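Heme-binding protein A / AI-2 binding protein A (Helicobacter pylori SS1, PDB 6OFQ) binds short peptides such as Ser-Thr-Ser-Ala in the periplasm as a type II substrate-binding protein, probably delivering them to an ABC transporter for uptake. Local coordinates at residues 331-337 and 499-504. Numbering follows the deposited sequence.
Sequences FAQKMVN and PLAYPY
Beyond Met-335, where backbone-to-backbone bonds between the two segments stop, a tyrosine side chain takes over: Tyr-502 OH accepts from Val-336 N (3.1 Å) and donates to Asn-337 O (2.7 Å). The setting is an antiparallel edge pairing in a mixed sheet of a type II periplasmic binding protein, where short strand 332-334, just after helix 320-328, lines up along strand 497-510. The strand segments run at 142°, 4.5 Å apart at closest approach. Ala-332 opposes Pro-503 as a non-hydrogen-bonded pair; Gln-333 and Tyr-502 form the hydrogen-bonded pair, with Gln-333 N to Tyr-502 O at 3.0 Å and Tyr-502 N to Gln-333 O at 2.8 Å. Tyr-504 N to Phe-331 O and Met-335 N to Leu-500 O, both 3.0 Å, extend the pairing at its two ends. Leu-500 (phi/psi -115/-70) and Ala-501 form a classic beta bulge opposite Ser-294 of strand 292-298, the neighbour on the other side of strand 497-510. Met-335 CA lies over one face of the Tyr-502 ring (chi1 m, -53°), 3.9 Å from its centroid, in a CH-pi contact. The all-trans Met-335 side chain packs its CG 3.5 Å from both Pro-499 CB and Tyr-502 CE1. Lys-334 NZ forms a salt bridge with Asp-321 OD1. At the Phe-331/Tyr-504 end, one water bridges the segments, donating to Phe-331 O (2.9 Å) and Tyr-504 O (2.8 Å).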
ATOM      1  N   PHE A 331       1.449 -11.209  17.964  1.00  7.81           N
ATOM      2  CA  PHE A 331       0.341 -10.696  17.121  1.00  7.78           C
ATOM      3  C   PHE A 331       0.726 -10.733  15.624  1.00  7.11           C
ATOM      4  O   PHE A 331       0.678  -9.723  14.924  1.00  5.83           O
ATOM      5  CB  PHE A 331       0.017  -9.242  17.496  1.00 10.07           C
ATOM      6  CG  PHE A 331      -0.619  -9.104  18.843  1.00 12.97           C
ATOM      7  CD1 PHE A 331      -1.989  -9.250  19.015  1.00 15.49           C
ATOM      8  CD2 PHE A 331       0.142  -8.757  19.928  1.00 13.66           C
ATOM      9  CE1 PHE A 331      -2.591  -9.071  20.269  1.00 20.57           C
ATOM     10  CE2 PHE A 331      -0.431  -8.570  21.175  1.00 15.81           C
ATOM     11  CZ  PHE A 331      -1.779  -8.733  21.351  1.00 16.15           C
ATOM     12  N   ALA A 332       1.115 -11.917  15.162  1.00  5.85           N
ATOM     13  CA  ALA A 332       1.545 -12.124  13.778  1.00  5.90           C
ATOM     14  C   ALA A 332       1.652 -13.604  13.516  1.00  6.36           C
ATOM     15  O   ALA A 332       1.748 -14.405  14.425  1.00  6.74           O
ATOM     16  CB  ALA A 332       2.909 -11.492  13.583  1.00  6.34           C
ATOM     17  N   GLN A 333       1.724 -13.971  12.255  1.00  6.59           N
ATOM     18  CA  GLN A 333       1.989 -15.335  11.800  1.00  7.59           C
ATOM     19  C   GLN A 333       3.318 -15.381  11.069  1.00  7.47           C
ATOM     20  O   GLN A 333       3.648 -14.422  10.347  1.00  7.33           O
ATOM     21  CB  GLN A 333       0.817 -15.815  10.902  1.00 10.75           C
ATOM     22  CG  GLN A 333       1.002 -17.199  10.310  1.00 16.64           C
ATOM     23  CD  GLN A 333      -0.208 -17.807   9.584  1.00 20.31           C
ATOM     24  OE1 GLN A 333      -1.328 -17.334   9.763  1.00 25.25           O
ATOM     25  NE2 GLN A 333       0.006 -18.906   8.842  1.00 21.10           N
ATOM     26  N   LYS A 334       4.096 -16.443  11.174  1.00  6.48           N
ATOM     27  CA  LYS A 334       5.357 -16.574  10.468  1.00  7.07           C
ATOM     28  C   LYS A 334       5.138 -16.481   8.957  1.00  6.04           C
ATOM     29  O   LYS A 334       4.266 -17.175   8.414  1.00  6.61           O
ATOM     30  CB  LYS A 334       5.976 -17.927  10.821  1.00  9.18           C
ATOM     31  CG  LYS A 334       7.240 -18.293  10.059  1.00 12.19           C
ATOM     32  CD  LYS A 334       8.021 -19.499  10.577  1.00 15.75           C
ATOM     33  CE  LYS A 334       7.273 -20.506  11.413  1.00 21.57           C
ATOM     34  NZ  LYS A 334       8.282 -21.366  12.085  1.00 19.90           N
ATOM     35  N   MET A 335       5.920 -15.627   8.291  1.00  5.34           N
ATOM     36  CA  MET A 335       5.822 -15.495   6.847  1.00  4.82           C
ATOM     37  C   MET A 335       6.597 -16.624   6.161  1.00  5.44           C
ATOM     38  O   MET A 335       7.708 -17.005   6.569  1.00  5.79           O
ATOM     39  CB  MET A 335       6.322 -14.119   6.443  1.00  5.04           C
ATOM     40  CG  MET A 335       6.267 -13.804   4.956  1.00  4.79           C
ATOM     41  SD  MET A 335       6.865 -12.116   4.690  1.00  4.59           S
ATOM     42  CE  MET A 335       6.778 -11.992   2.906  1.00  4.68           C
ATOM     43  N   VAL A 336       5.962 -17.172   5.112  1.00  5.11           N
ATOM     44  CA  VAL A 336       6.528 -18.218   4.272  1.00  5.00           C
ATOM     45  C   VAL A 336       6.574 -17.727   2.826  1.00  4.61           C
ATOM     46  O   VAL A 336       7.655 -17.621   2.264  1.00  5.52           O
ATOM     47  CB  VAL A 336       5.699 -19.502   4.385  1.00  6.23           C
ATOM     48  CG1 VAL A 336       6.333 -20.582   3.528  1.00  7.03           C
ATOM     49  CG2 VAL A 336       5.684 -19.966   5.857  1.00  7.59           C
ATOM     50  N   ASN A 337       5.453 -17.406   2.211  1.00  4.01           N
ATOM     51  CA  ASN A 337       5.357 -16.874   0.839  1.00  3.78           C
ATOM     52  C   ASN A 337       5.294 -15.358   0.840  1.00  3.27           C
ATOM     53  O   ASN A 337       5.056 -14.703   1.871  1.00  3.67           O
ATOM     54  CB  ASN A 337       4.126 -17.461   0.126  1.00  3.96           C
ATOM     55  CG  ASN A 337       4.165 -18.991   0.106  1.00  4.05           C
ATOM     56  OD1 ASN A 337       5.156 -19.532  -0.420  1.00  4.44           O
ATOM     57  ND2 ASN A 337       3.187 -19.654   0.738  1.00  4.15           N
ATOM     58  N   PRO A 499      11.729 -13.547   4.561  1.00  5.13           N
ATOM     59  CA  PRO A 499      10.334 -13.392   5.034  1.00  4.84           C
ATOM     60  C   PRO A 499      10.310 -13.310   6.559  1.00  4.91           C
ATOM     61  O   PRO A 499      11.024 -14.070   7.238  1.00  6.51           O
ATOM     62  CB  PRO A 499       9.624 -14.645   4.561  1.00  5.68           C
ATOM     63  CG  PRO A 499      10.658 -15.575   4.130  1.00  6.27           C
ATOM     64  CD  PRO A 499      11.930 -14.851   3.890  1.00  5.72           C
ATOM     65  N   LEU A 500       9.533 -12.376   7.114  1.00  4.58           N
ATOM     66  CA  LEU A 500       9.481 -12.291   8.595  1.00  4.58           C
ATOM     67  C   LEU A 500       8.055 -12.632   9.051  1.00  5.07           C
ATOM     68  O   LEU A 500       7.801 -13.716   9.621  1.00  4.97           O
ATOM     69  CB  LEU A 500       9.921 -10.903   9.058  1.00  5.22           C
ATOM     70  CG  LEU A 500      11.390 -10.592   8.801  1.00  5.51           C
ATOM     71  CD1 LEU A 500      11.604  -9.148   9.096  1.00  5.71           C
ATOM     72  CD2 LEU A 500      12.280 -11.465   9.661  1.00  6.20           C
ATOM     73  N   ALA A 501       7.079 -11.767   8.782  1.00  4.62           N
ATOM     74  CA  ALA A 501       5.757 -11.975   9.390  1.00  4.95           C
ATOM     75  C   ALA A 501       4.619 -11.519   8.510  1.00  4.89           C
ATOM     76  O   ALA A 501       4.748 -10.637   7.671  1.00  5.66           O
ATOM     77  CB  ALA A 501       5.672 -11.183  10.678  1.00  5.52           C
ATOM     78  N   TYR A 502       3.441 -12.120   8.723  1.00  4.59           N
ATOM     79  CA  TYR A 502       2.145 -11.574   8.370  1.00  4.68           C
ATOM     80  C   TYR A 502       1.617 -10.928   9.652  1.00  5.18           C
ATOM     81  O   TYR A 502       1.005 -11.674  10.441  1.00  5.01           O
ATOM     82  CB  TYR A 502       1.193 -12.649   7.848  1.00  4.51           C
ATOM     83  CG  TYR A 502       1.765 -13.455   6.717  1.00  3.99           C
ATOM     84  CD1 TYR A 502       2.248 -12.834   5.568  1.00  3.89           C
ATOM     85  CD2 TYR A 502       1.854 -14.837   6.820  1.00  3.81           C
ATOM     86  CE1 TYR A 502       2.788 -13.625   4.567  1.00  4.12           C
ATOM     87  CE2 TYR A 502       2.428 -15.638   5.841  1.00  3.77           C
ATOM     88  CZ  TYR A 502       2.928 -15.003   4.708  1.00  3.91           C
ATOM     89  OH  TYR A 502       3.539 -15.790   3.785  1.00  4.10           O
ATOM     90  N   PRO A 503       1.783  -9.616   9.852  1.00  5.24           N
ATOM     91  CA  PRO A 503       1.288  -9.077  11.116  1.00  5.47           C
ATOM     92  C   PRO A 503      -0.217  -9.069  11.145  1.00  5.21           C
ATOM     93  O   PRO A 503      -0.865  -8.844  10.112  1.00  5.58           O
ATOM     94  CB  PRO A 503       1.802  -7.633  11.120  1.00  5.96           C
ATOM     95  CG  PRO A 503       2.944  -7.639  10.148  1.00  6.34           C
ATOM     96  CD  PRO A 503       2.572  -8.644   9.070  1.00  5.73           C
ATOM     97  N   TYR A 504      -0.784  -9.318  12.302  1.00  5.36           N
ATOM     98  CA  TYR A 504      -2.208  -9.125  12.447  1.00  5.57           C
ATOM     99  C   TYR A 504      -2.512  -7.623  12.340  1.00  6.48           C
ATOM    100  O   TYR A 504      -1.642  -6.787  12.640  1.00  7.04           O
ATOM    101  CB  TYR A 504      -2.619  -9.554  13.862  1.00  5.99           C
ATOM    102  CG  TYR A 504      -2.473 -11.001  14.172  1.00  6.86           C
ATOM    103  CD1 TYR A 504      -2.287 -11.968  13.228  1.00  7.46           C
ATOM    104  CD2 TYR A 504      -2.563 -11.396  15.496  1.00  7.42           C
ATOM    105  CE1 TYR A 504      -2.152 -13.309  13.581  1.00  9.03           C
ATOM    106  CE2 TYR A 504      -2.445 -12.709  15.872  1.00  9.66           C
ATOM    107  CZ  TYR A 504      -2.201 -13.641  14.932  1.00  9.81           C
ATOM    108  OH  TYR A 504      -2.079 -14.977  15.317  1.00 14.86           O
TER
HETATM  109  O   HOH W   1       0.468  -6.883  14.407  1.00  8.55           O